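Local coordinates for B-type flagellar hook-associated protein 2 (Pseudomonas aeruginosa, PDB 5FHY) that caps the tip of the growing flagellar filament, where it promotes flagellin polymerization and keeps exported flagellin subunits from leaking away, at residues D21-S26 with K208-T213; G34-Q39 with L212-D217; I38-L43 with F198-V203; T45-A50 with K128-E133; T124-D129 with K169-E174. One frame throughout, in Å; residues are numbered along the deposited sequence.

Contact 1: residues D21-S26 with K208-T213; sequences DILKAS and KPITLT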
# COMPACT_ATOMS: atom_id res chain seq x y z
N ASP B 21 17.77 27.53 22.21
CA ASP B 21 17.18 26.23 22.49
C ASP B 21 16.34 26.23 23.77
O ASP B 21 15.24 26.78 23.80
CB ASP B 21 18.28 25.16 22.57
CG ASP B 21 19.45 25.57 23.45
OD1 ASP B 21 19.48 26.74 23.88
OD2 ASP B 21 20.32 24.72 23.73
N ILE B 22 16.86 25.59 24.82
CA ILE B 22 16.11 25.38 26.05
C ILE B 22 16.49 26.39 27.14
O ILE B 22 15.78 26.53 28.14
CB ILE B 22 16.35 23.95 26.59
CG1 ILE B 22 16.53 22.97 25.44
CG2 ILE B 22 15.20 23.50 27.47
CD1 ILE B 22 16.98 21.59 25.87
N LEU B 23 17.59 27.09 26.93
CA LEU B 23 18.09 28.05 27.91
C LEU B 23 17.94 29.48 27.42
O LEU B 23 17.76 30.41 28.21
CB LEU B 23 19.56 27.77 28.24
CG LEU B 23 19.95 26.33 28.57
CD1 LEU B 23 21.42 26.26 28.95
CD2 LEU B 23 19.08 25.73 29.66
N LYS B 24 18.01 29.65 26.10
CA LYS B 24 18.05 30.96 25.49
C LYS B 24 17.67 30.85 24.02
O LYS B 24 18.23 30.03 23.28
CB LYS B 24 19.46 31.55 25.64
CG LYS B 24 19.73 32.85 24.90
CD LYS B 24 21.23 33.15 24.97
CE LYS B 24 22.03 31.92 24.57
NZ LYS B 24 23.44 31.94 25.05
N ALA B 25 16.73 31.68 23.59
CA ALA B 25 16.34 31.74 22.20
C ALA B 25 16.70 33.12 21.71
O ALA B 25 16.41 34.11 22.39
CB ALA B 25 14.85 31.46 22.03
N SER B 26 17.32 33.21 20.55
CA SER B 26 17.90 34.48 20.14
C SER B 26 17.40 34.94 18.78
O SER B 26 16.79 34.17 18.04
CB SER B 26 19.42 34.38 20.11
OG SER B 26 19.83 33.12 19.62
N LYS B 208 29.41 25.39 32.71
CA LYS B 208 28.99 24.87 31.41
C LYS B 208 28.32 25.96 30.57
O LYS B 208 27.09 26.07 30.56
CB LYS B 208 28.02 23.67 31.51
CG LYS B 208 28.46 22.38 32.22
CD LYS B 208 28.81 22.51 33.68
CE LYS B 208 28.89 21.11 34.30
NZ LYS B 208 28.67 21.09 35.77
N PRO B 209 29.12 26.78 29.89
CA PRO B 209 28.56 27.94 29.20
C PRO B 209 28.04 27.60 27.81
O PRO B 209 28.50 26.63 27.19
CB PRO B 209 29.75 28.90 29.11
CG PRO B 209 30.92 27.98 28.99
CD PRO B 209 30.60 26.79 29.85
N ILE B 210 27.09 28.38 27.32
CA ILE B 210 26.54 28.19 25.98
C ILE B 210 27.38 28.93 24.94
O ILE B 210 27.81 30.06 25.17
CB ILE B 210 25.07 28.69 25.91
CG1 ILE B 210 24.20 27.90 26.89
CG2 ILE B 210 24.52 28.54 24.51
CD1 ILE B 210 24.14 26.43 26.59
N THR B 211 27.62 28.29 23.80
CA THR B 211 28.24 28.98 22.67
C THR B 211 27.16 29.58 21.78
O THR B 211 26.28 28.87 21.30
CB THR B 211 29.13 28.04 21.84
OG1 THR B 211 30.16 27.49 22.67
CG2 THR B 211 29.77 28.80 20.68
N LEU B 212 27.24 30.89 21.55
CA LEU B 212 26.27 31.56 20.69
C LEU B 212 26.93 32.08 19.42
O LEU B 212 27.84 32.90 19.48
CB LEU B 212 25.59 32.71 21.43
CG LEU B 212 24.59 33.50 20.58
CD1 LEU B 212 23.27 32.75 20.55
CD2 LEU B 212 24.41 34.92 21.10
N THR B 213 26.45 31.62 18.27
CA THR B 213 27.06 31.94 16.99
C THR B 213 26.16 32.81 16.13
O THR B 213 25.05 32.41 15.78
CB THR B 213 27.42 30.67 16.20
OG1 THR B 213 27.97 29.69 17.09
CG2 THR B 213 28.45 30.99 15.13

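Contact 2: residues G34-Q39 with L212-D217; sequences GTYQIQ and LTVSRD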
# COMPACT_ATOMS: atom_id res chain seq x y z
N GLY B 34 30.35 36.66 14.69
CA GLY B 34 31.08 36.51 15.93
C GLY B 34 30.58 35.33 16.76
O GLY B 34 29.53 34.76 16.48
N THR B 35 31.36 34.98 17.77
CA THR B 35 31.01 33.88 18.66
C THR B 35 31.10 34.35 20.11
O THR B 35 31.96 35.16 20.45
CB THR B 35 31.94 32.67 18.44
OG1 THR B 35 31.78 31.74 19.52
CG2 THR B 35 33.39 33.11 18.37
N TYR B 36 30.20 33.86 20.95
CA TYR B 36 30.13 34.35 22.32
C TYR B 36 29.88 33.23 23.31
O TYR B 36 29.03 32.36 23.09
CB TYR B 36 29.03 35.41 22.46
CG TYR B 36 29.15 36.56 21.48
CD1 TYR B 36 29.94 37.67 21.79
CD2 TYR B 36 28.47 36.55 20.26
CE1 TYR B 36 30.05 38.73 20.91
CE2 TYR B 36 28.58 37.61 19.37
CZ TYR B 36 29.38 38.69 19.70
OH TYR B 36 29.49 39.75 18.83
N GLN B 37 30.63 33.24 24.40
CA GLN B 37 30.40 32.29 25.48
C GLN B 37 29.50 32.93 26.52
O GLN B 37 29.82 33.98 27.08
CB GLN B 37 31.72 31.85 26.09
CG GLN B 37 32.61 31.08 25.13
CD GLN B 37 32.00 29.76 24.70
OE1 GLN B 37 31.43 29.65 23.62
NE2 GLN B 37 32.14 28.75 25.55
N ILE B 38 28.37 32.28 26.79
CA ILE B 38 27.34 32.89 27.61
C ILE B 38 26.99 32.03 28.81
O ILE B 38 26.80 30.82 28.69
CB ILE B 38 26.06 33.15 26.78
CG1 ILE B 38 26.38 34.03 25.57
CG2 ILE B 38 24.98 33.78 27.64
CD1 ILE B 38 25.16 34.62 24.91
N GLN B 39 26.93 32.67 29.97
CA GLN B 39 26.44 32.02 31.17
C GLN B 39 25.16 32.72 31.60
O GLN B 39 25.01 33.92 31.40
CB GLN B 39 27.47 32.07 32.30
CG GLN B 39 28.77 31.31 32.04
CD GLN B 39 29.72 31.33 33.22
OE1 GLN B 39 29.32 31.61 34.35
NE2 GLN B 39 30.99 31.04 32.97
N LEU B 212 27.24 30.89 21.55
CA LEU B 212 26.27 31.56 20.69
C LEU B 212 26.93 32.08 19.42
O LEU B 212 27.84 32.90 19.48
CB LEU B 212 25.59 32.71 21.43
CG LEU B 212 24.59 33.50 20.58
CD1 LEU B 212 23.27 32.75 20.55
CD2 LEU B 212 24.41 34.92 21.10
N THR B 213 26.45 31.62 18.27
CA THR B 213 27.06 31.94 16.99
C THR B 213 26.16 32.81 16.13
O THR B 213 25.05 32.41 15.78
CB THR B 213 27.42 30.67 16.20
OG1 THR B 213 27.97 29.69 17.09
CG2 THR B 213 28.45 30.99 15.13
N VAL B 214 26.64 34.01 15.78
CA VAL B 214 25.89 34.90 14.91
C VAL B 214 26.44 34.81 13.49
O VAL B 214 27.57 35.22 13.22
CB VAL B 214 25.95 36.36 15.40
CG1 VAL B 214 25.29 37.29 14.39
CG2 VAL B 214 25.29 36.50 16.77
N SER B 215 25.64 34.23 12.61
CA SER B 215 26.02 34.02 11.21
C SER B 215 25.33 35.00 10.27
O SER B 215 24.10 35.08 10.23
CB SER B 215 25.69 32.59 10.79
OG SER B 215 25.96 31.68 11.83
N ARG B 216 26.12 35.75 9.51
CA ARG B 216 25.56 36.68 8.54
C ARG B 216 25.12 35.96 7.26
O ARG B 216 23.96 35.58 7.12
CB ARG B 216 26.58 37.77 8.20
N ASP B 217 26.05 35.75 6.33
CA ASP B 217 25.68 35.22 5.02
C ASP B 217 26.14 33.78 4.81
O ASP B 217 27.33 33.49 4.73
CB ASP B 217 26.25 36.11 3.92

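Contact 3: residues I38-L43 with F198-V203; sequences IQVNSL and FDVKAV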
# COMPACT_ATOMS: atom_id res chain seq x y z
N ILE B 38 28.37 32.28 26.79
CA ILE B 38 27.34 32.89 27.61
C ILE B 38 26.99 32.03 28.81
O ILE B 38 26.80 30.82 28.69
CB ILE B 38 26.06 33.15 26.78
CG1 ILE B 38 26.38 34.03 25.57
CG2 ILE B 38 24.98 33.78 27.64
CD1 ILE B 38 25.16 34.62 24.91
N GLN B 39 26.93 32.67 29.97
CA GLN B 39 26.44 32.02 31.17
C GLN B 39 25.16 32.72 31.60
O GLN B 39 25.01 33.92 31.40
CB GLN B 39 27.47 32.07 32.30
CG GLN B 39 28.77 31.31 32.04
CD GLN B 39 29.72 31.33 33.22
OE1 GLN B 39 29.32 31.61 34.35
NE2 GLN B 39 30.99 31.04 32.97
N VAL B 40 24.23 31.97 32.19
CA VAL B 40 23.06 32.56 32.80
C VAL B 40 23.09 32.23 34.29
O VAL B 40 22.90 31.08 34.67
CB VAL B 40 21.75 32.06 32.17
CG1 VAL B 40 20.54 32.58 32.95
CG2 VAL B 40 21.67 32.48 30.70
N ASN B 41 23.37 33.22 35.12
CA ASN B 41 23.51 32.97 36.55
C ASN B 41 22.19 33.09 37.30
O ASN B 41 21.97 32.41 38.31
CB ASN B 41 24.54 33.93 37.16
CG ASN B 41 25.94 33.71 36.62
OD1 ASN B 41 26.28 32.63 36.13
ND2 ASN B 41 26.78 34.73 36.71
N SER B 42 21.30 33.96 36.81
CA SER B 42 19.98 34.11 37.41
C SER B 42 19.00 34.78 36.45
O SER B 42 19.40 35.39 35.46
CB SER B 42 20.06 34.92 38.70
OG SER B 42 20.60 36.21 38.47
N LEU B 43 17.71 34.65 36.76
CA LEU B 43 16.65 35.26 35.97
C LEU B 43 16.09 36.50 36.66
O LEU B 43 16.17 36.64 37.88
CB LEU B 43 15.52 34.26 35.72
CG LEU B 43 15.92 32.92 35.08
CD1 LEU B 43 14.74 31.96 35.06
CD2 LEU B 43 16.45 33.15 33.68
N PHE B 198 17.86 38.28 22.73
CA PHE B 198 17.51 36.92 23.11
C PHE B 198 16.66 36.88 24.36
O PHE B 198 16.80 37.71 25.25
CB PHE B 198 18.77 36.05 23.29
CG PHE B 198 19.89 36.72 24.03
CD1 PHE B 198 19.85 36.88 25.40
CD2 PHE B 198 21.02 37.16 23.35
CE1 PHE B 198 20.90 37.49 26.08
CE2 PHE B 198 22.07 37.77 24.02
CZ PHE B 198 22.01 37.93 25.38
N ASP B 199 15.80 35.88 24.42
CA ASP B 199 14.94 35.69 25.58
C ASP B 199 15.56 34.60 26.43
O ASP B 199 15.58 33.43 26.04
CB ASP B 199 13.52 35.31 25.14
CG ASP B 199 12.80 36.44 24.42
OD1 ASP B 199 12.00 37.15 25.05
OD2 ASP B 199 13.03 36.60 23.20
N VAL B 200 16.05 34.98 27.60
CA VAL B 200 16.70 34.02 28.48
C VAL B 200 15.62 33.22 29.20
O VAL B 200 14.71 33.78 29.80
CB VAL B 200 17.62 34.71 29.50
CG1 VAL B 200 18.19 33.69 30.46
CG2 VAL B 200 18.74 35.45 28.77
N LYS B 201 15.73 31.90 29.12
CA LYS B 201 14.68 31.02 29.60
C LYS B 201 15.14 30.16 30.77
O LYS B 201 14.31 29.67 31.54
CB LYS B 201 14.20 30.12 28.46
CG LYS B 201 13.90 30.84 27.16
CD LYS B 201 13.48 29.86 26.07
CE LYS B 201 12.26 29.04 26.48
NZ LYS B 201 11.94 27.97 25.49
N ALA B 202 16.45 29.98 30.91
CA ALA B 202 16.96 29.14 31.98
C ALA B 202 18.44 29.37 32.30
O ALA B 202 19.21 29.86 31.47
CB ALA B 202 16.74 27.67 31.65
N VAL B 203 18.81 28.99 33.51
CA VAL B 203 20.16 29.11 34.04
C VAL B 203 21.11 28.09 33.39
O VAL B 203 20.71 26.96 33.13
CB VAL B 203 20.14 28.92 35.58
CG1 VAL B 203 21.54 28.71 36.15
CG2 VAL B 203 19.46 30.11 36.25

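Contact 4: residues T45-A50 with K128-E133; sequences TSSKIA and KDIKVE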
# COMPACT_ATOMS: atom_id res chain seq x y z
N THR B 45 13.12 38.53 38.16
CA THR B 45 11.89 38.07 38.79
C THR B 45 10.92 39.22 39.06
O THR B 45 11.32 40.39 39.11
CB THR B 45 12.16 37.34 40.12
OG1 THR B 45 12.81 38.24 41.03
CG2 THR B 45 13.05 36.13 39.89
N SER B 46 9.65 38.88 39.23
CA SER B 46 8.63 39.87 39.55
C SER B 46 8.18 39.67 40.99
O SER B 46 8.59 38.71 41.64
CB SER B 46 7.44 39.76 38.59
OG SER B 46 6.83 38.48 38.66
N SER B 47 7.34 40.57 41.49
CA SER B 47 6.93 40.50 42.88
C SER B 47 5.66 39.67 43.04
O SER B 47 4.76 39.72 42.21
CB SER B 47 6.71 41.90 43.45
OG SER B 47 6.34 41.85 44.81
N LYS B 48 5.61 38.92 44.14
CA LYS B 48 4.43 38.14 44.50
C LYS B 48 4.40 38.01 46.01
O LYS B 48 5.31 37.44 46.62
CB LYS B 48 4.43 36.76 43.83
CG LYS B 48 3.26 35.87 44.23
CD LYS B 48 3.17 34.61 43.37
CE LYS B 48 2.05 33.69 43.84
NZ LYS B 48 1.95 32.44 43.04
N ILE B 49 3.35 38.56 46.63
CA ILE B 49 3.27 38.59 48.08
C ILE B 49 1.99 37.96 48.58
O ILE B 49 1.05 37.74 47.82
CB ILE B 49 3.35 40.04 48.61
CG1 ILE B 49 2.05 40.78 48.30
CG2 ILE B 49 4.54 40.76 48.01
CD1 ILE B 49 1.95 42.13 48.97
N ALA B 50 1.96 37.68 49.88
CA ALA B 50 0.78 37.13 50.53
C ALA B 50 0.51 37.93 51.79
O ALA B 50 1.39 38.07 52.64
CB ALA B 50 0.96 35.66 50.84
N LYS B 128 10.93 46.53 42.05
CA LYS B 128 9.55 46.52 41.60
C LYS B 128 8.72 45.63 42.52
O LYS B 128 7.96 44.78 42.05
CB LYS B 128 9.44 46.05 40.14
CG LYS B 128 10.06 46.99 39.11
CD LYS B 128 11.55 46.75 39.00
CE LYS B 128 12.23 47.66 38.01
NZ LYS B 128 13.70 47.42 37.99
N ASP B 129 8.87 45.83 43.82
CA ASP B 129 8.12 45.07 44.81
C ASP B 129 6.72 45.65 44.99
O ASP B 129 6.53 46.86 44.84
CB ASP B 129 8.86 45.05 46.16
CG ASP B 129 10.14 44.24 46.12
OD1 ASP B 129 10.16 43.15 45.50
OD2 ASP B 129 11.15 44.70 46.70
N ILE B 130 5.75 44.80 45.31
CA ILE B 130 4.39 45.26 45.57
C ILE B 130 4.29 45.78 47.00
O ILE B 130 4.69 45.10 47.94
CB ILE B 130 3.35 44.14 45.35
CG1 ILE B 130 3.49 43.54 43.95
CG2 ILE B 130 1.94 44.67 45.54
CD1 ILE B 130 2.59 42.34 43.71
N LYS B 131 3.75 46.99 47.16
CA LYS B 131 3.59 47.58 48.48
C LYS B 131 2.13 47.94 48.75
O LYS B 131 1.42 48.40 47.86
CB LYS B 131 4.47 48.83 48.63
CG LYS B 131 4.39 49.49 50.00
CD LYS B 131 5.39 50.63 50.15
CE LYS B 131 5.50 51.05 51.61
NZ LYS B 131 6.49 52.15 51.84
N VAL B 132 1.69 47.70 49.99
CA VAL B 132 0.33 47.99 50.40
C VAL B 132 0.31 48.90 51.63
O VAL B 132 0.79 48.52 52.70
CB VAL B 132 -0.45 46.71 50.72
CG1 VAL B 132 -1.89 47.05 51.09
CG2 VAL B 132 -0.42 45.75 49.53
N GLU B 133 -0.22 50.11 51.46
CA GLU B 133 -0.38 51.06 52.56
C GLU B 133 -1.85 51.15 52.97
O GLU B 133 -2.74 51.21 52.12
CB GLU B 133 0.14 52.44 52.15
CG GLU B 133 1.66 52.58 52.21
CD GLU B 133 2.18 53.78 51.43
OE1 GLU B 133 1.63 54.08 50.35
OE2 GLU B 133 3.15 54.42 51.90

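Contact 5: residues T124-D129 with K169-E174; sequences TGDGKD and KAANGE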
# COMPACT_ATOMS: atom_id res chain seq x y z
N THR B 124 9.22 42.80 36.02
CA THR B 124 10.47 42.21 36.50
C THR B 124 11.50 43.30 36.76
O THR B 124 11.46 44.36 36.15
CB THR B 124 11.03 41.20 35.49
OG1 THR B 124 11.10 41.80 34.19
CG2 THR B 124 10.16 39.95 35.43
N GLY B 125 12.41 43.03 37.69
CA GLY B 125 13.51 43.95 37.97
C GLY B 125 13.69 44.27 39.44
O GLY B 125 12.81 43.98 40.25
N ASP B 126 14.83 44.84 39.79
CA ASP B 126 15.10 45.26 41.16
C ASP B 126 14.16 46.40 41.59
O ASP B 126 13.98 47.37 40.87
CB ASP B 126 16.55 45.72 41.32
CG ASP B 126 17.54 44.57 41.23
OD1 ASP B 126 17.24 43.48 41.77
OD2 ASP B 126 18.61 44.76 40.62
N GLY B 127 13.59 46.27 42.79
CA GLY B 127 12.80 47.34 43.37
C GLY B 127 11.34 47.41 42.96
O GLY B 127 10.59 48.25 43.45
N LYS B 128 10.93 46.53 42.05
CA LYS B 128 9.55 46.52 41.60
C LYS B 128 8.72 45.63 42.52
O LYS B 128 7.96 44.78 42.05
CB LYS B 128 9.44 46.05 40.14
CG LYS B 128 10.06 46.99 39.11
CD LYS B 128 11.55 46.75 39.00
CE LYS B 128 12.23 47.66 38.01
NZ LYS B 128 13.70 47.42 37.99
N ASP B 129 8.87 45.83 43.82
CA ASP B 129 8.12 45.07 44.81
C ASP B 129 6.72 45.65 44.99
O ASP B 129 6.53 46.86 44.84
CB ASP B 129 8.86 45.05 46.16
CG ASP B 129 10.14 44.24 46.12
OD1 ASP B 129 10.16 43.15 45.50
OD2 ASP B 129 11.15 44.70 46.70
N LYS B 169 10.72 37.67 45.30
CA LYS B 169 11.22 39.04 45.32
C LYS B 169 11.41 39.52 43.90
O LYS B 169 11.97 38.80 43.08
CB LYS B 169 12.55 39.14 46.07
CG LYS B 169 12.48 38.87 47.56
CD LYS B 169 11.99 40.08 48.34
CE LYS B 169 13.07 41.15 48.44
NZ LYS B 169 12.75 42.15 49.50
N ALA B 170 10.97 40.74 43.61
CA ALA B 170 11.28 41.34 42.32
C ALA B 170 12.77 41.63 42.30
O ALA B 170 13.32 42.18 43.26
CB ALA B 170 10.46 42.60 42.09
N ALA B 171 13.43 41.28 41.21
CA ALA B 171 14.88 41.42 41.14
C ALA B 171 15.39 41.36 39.71
O ALA B 171 14.71 40.84 38.82
CB ALA B 171 15.55 40.33 41.97
N ASN B 172 16.59 41.89 39.49
CA ASN B 172 17.21 41.77 38.18
C ASN B 172 17.85 40.40 38.05
O ASN B 172 18.22 39.78 39.05
CB ASN B 172 18.27 42.85 37.97
CG ASN B 172 17.68 44.23 37.71
OD1 ASN B 172 16.55 44.52 38.08
ND2 ASN B 172 18.46 45.08 37.06
N GLY B 173 18.01 39.94 36.82
CA GLY B 173 18.74 38.72 36.56
C GLY B 173 20.18 39.06 36.26
O GLY B 173 20.57 40.23 36.30
N GLU B 174 20.98 38.05 35.95
CA GLU B 174 22.38 38.28 35.61
C GLU B 174 22.85 37.29 34.56
O GLU B 174 22.59 36.09 34.65
CB GLU B 174 23.28 38.17 36.84
CG GLU B 174 24.70 38.65 36.60
CD GLU B 174 25.60 38.50 37.81
OE1 GLU B 174 25.59 37.41 38.42
OE2 GLU B 174 26.31 39.47 38.16
O HOH W 1 13.02 44.32 44.81

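Contact 1: residues D21-S26 with K208-T213
Leu23, Lys24 and Ser26 face Ile210 and Leu212 across the interior of a two-layer beta arrangement. Strand 24-28 belongs to a three-stranded antiparallel sheet, and strand 210-215 is an outer strand of the four-stranded sheet packed against it. Within these segments the two strands run almost parallel, 6° apart, with axes 9.9 Å from each other at their closest. That is the spacing of stacked sheets, and no hydrogen bond crosses between the segments.

Lys24 points toward strand 210-215. Its CG is anti to the backbone N (chi1 173°), and a bend at chi3 (49°) turns CE off the extended path, while the side chain slides past Ile210 in the opposite direction. Lys24 NZ ends up 3.6 Å from Ile210 CG2 and 4.3 Å from Leu212 CB, so the amino group of this buried lysine lies against hydrocarbon on this side. Ile38 also packs against the amino end, and Phe198 touches the same side chain.

Ile210 divides its branches between two partners. CG2 goes to Lys24, whereas CG1 and CD1 serve Leu23: Leu23 CD1 touches Ile210 CD1 at 3.6 Å and Ile210 CG1 at 3.8 Å, the two side chains meeting at a slant. Val248 of a second subunit also packs on Ile210, and Thr246 of that subunit on Ser26 and Leu212, so the partner chain helps close this layer. Further along, Leu212 raises a methyl group toward the serine hydroxyl, with Leu212 CD1 3.6 Å from Ser26 OG.

Contact 2: residues G34-Q39 with L212-D217
Tyr36 and Leu212 form a hydrogen-bonded pair in an antiparallel beta ladder, with strand 34-42 running beside strand 210-215 at 160° between the two short segments. Leu212 N donates a hydrogen bond to Tyr36 O at 2.8 Å, and Tyr36 N returns a bond to Leu212 O. The next hydrogen-bonded pair is Gly34 with Val214, where Val214 N binds Gly34 O at 3.1 Å and the reverse bond is weak.

The Tyr36 side chain leaves on the face shared with Leu212 and Val214. Tyr36 CB lies 4.1 Å from Leu212 O, and CG is anti to the carbonyl carbon (chi1 -55°). Of the ring atoms, Tyr36 CD2 is 3.8 Å from Leu212 O, which it meets obliquely, and Tyr36 CE2 has Val214 CG2 at the ring edge, 4.3 Å away. The ring leans back over its own strand, bringing Tyr36 OH to 4.6 Å from Gly34 CA. Lys48 of a third subunit makes a cation-pi contact with this ring, while strand 210-215 continues the sheet into a second subunit. On the same face, Ile38 CD1 rests 3.9 Å from Leu212 CD2.

Contact 3: residues I38-L43 with F198-V203
Val40 and Val200 meet through their methyl groups in the core between two facing sheets, one holding strand 34-42 and the other strand 196-200. The two side chains slide past each other in opposite directions, so that Val200 CG1 nearly bisects the fork of Val40, 3.6 Å from Val40 CG1 and 3.7 Å from Val40 CG2. Leu43 closes on the same methyl from another direction: its CG is anti to the carbonyl carbon (chi1 -55°), and Leu43 CD2 lies 3.7 Å from Val200 CG1. At the other end the contact is looser, with Ile38 CD1 4.5 Å from Phe198 CE2, oblique to the ring.

Beyond Val200 the chain turns across strand 34-42, and backbone oxygens enter the packing. Ala202 O sits 3.4 Å from Val40 CG1. In return, Val40 O is approached by Val203, with Val203 CG1 at a tight 3.1 Å and Val203 CA making a CH...O contact at 3.4 Å.

The next shell sets these positions. Val40 is tied through its backbone to Thr204, whose OG1 also accepts from Val40 N. Asn41 and Ser42 both face Glu174 in a classic beta bulge, after which Leu43 leaves the strand, directed toward Val200. Lys24, Ser26 and Ile175 pack against Phe198.

No hydrogen bond joins the two segments themselves. Their cohesion therefore rests mainly on methyl packing, with one CA-H...O contact in addition, and depends on fit more than on directed polar bonds, which the flanking residues supply instead.

Contact 4: residues T45-A50 with K128-E133
Ser47 and Asp129 bring their CA atoms within 5.1 Å, the nearest backbone approach of the two segments, yet no backbone-to-backbone hydrogen bond joins them. A side chain makes the link instead. Ser47 OG, anti to its own backbone N (chi1 -178°), accepts from Ile130 N at 3.0 Å in a fairly straight bond, with an angle of 161° at the hydrogen. The serine hydroxyl thus engages the backbone N-H of Ile130.

The rest of Ser47 is closely enclosed. Its CB is 3.4 Å from Lys128 O, and Ile130 CG1 lies 3.4 Å from Ser47 OG, so the hydroxyl oxygen has a hydrocarbon neighbour as well as its donor. Ile130 CD1 continues to Ser47 O at 3.7 Å. Two residues on, Ile49 holds CG1 between the backbone N and the carbonyl carbon (chi1 72°), and its terminal CD1 touches lightly, 4.3 Å from Ile130 CG2 and 4.4 Å from Val132 CG2.

The chain is a portion of FliD, and the contact joins two sheets in the part that carries the flagellin hook IN motif. Strand 48-50 lies between strands 114-121 and 165-166, with Ser47 bonded through its backbone to Ser121; strand 130-136 is an outer strand beside strand 65-71. Ile130 spans the junction, packing on Ser121 of one sheet and Ile69 of the other, while Phe150 from a loop covers Ile49.

Contact 5: residues T124-D129 with K169-E174
Asp126 and Asn172 lay their flat groups on one another, the carboxylate and amide planes only 4° apart and Asp126 OD2 3.1 Å from Asn172 CG. Asn172 N also comes in from above the carboxylate plane, donating to Asp126 OD1 at 2.9 Å. From the amide, Asn172 OD1 points back to Asp126 N; that separation is implausibly short, so its exact length is doubtful. Asn172 ND2 is taken up by Ser183 OG.

The second carboxylate, that of Asp129, uses both oxygens. Asp129 OD1 accepts from Ala170 N at 3.2 Å, met nearly along its C-O axis. Asp129 OD2 takes a hydrogen bond from a water at 2.7 Å; the same water donates to Ala170 O and accepts from Gly127 N, bridging the segments. Lys169 NZ lies 4.1 Å from Asp129 OD2, beyond a salt bridge.

Between these polar groups the Ala170 methyl is seated in the type II turn from Gly125 to Lys128, with Ala170 CB 3.3 Å from both Gly125 O and Lys128 O. The Lys128 chain bends at chi2 (83°), which turns CD, and Lys128 NZ donates to Asp126 O at 2.9 Å within the turn.

The turn belongs to the loop connecting strands 114-121 and 130-136, and its partner leads into strand 173-177, between strands 34-42 and 180-184. Thr45, in the connection from strand 34-42 to strand 48-50, bonds through its backbone to both Gly125 and Ala171.

In the fold
Contacts 1, 2 and 3 share one pair of facing sheets. Contact 2 is the ladder within a sheet, while contacts 1 and 3 pack one layer on the other, so backbone bonds dominate the former and side-chain contacts the latter. Lys24 of contact 1 touches Ile38, which contacts 2 and 3 share. Contacts 1 and 2 touch a second subunit and contact 4, through Lys48, another, whereas no other chain reaches contacts 3 and 5. Contact 4, the most consistently buried, joins the other two sheets about 31 Å from contact 1, centre to centre. Contact 5, polar and partly exposed, lies between the groups: Thr45 ties it to contact 4, and Glu174 to the bulge of contact 3.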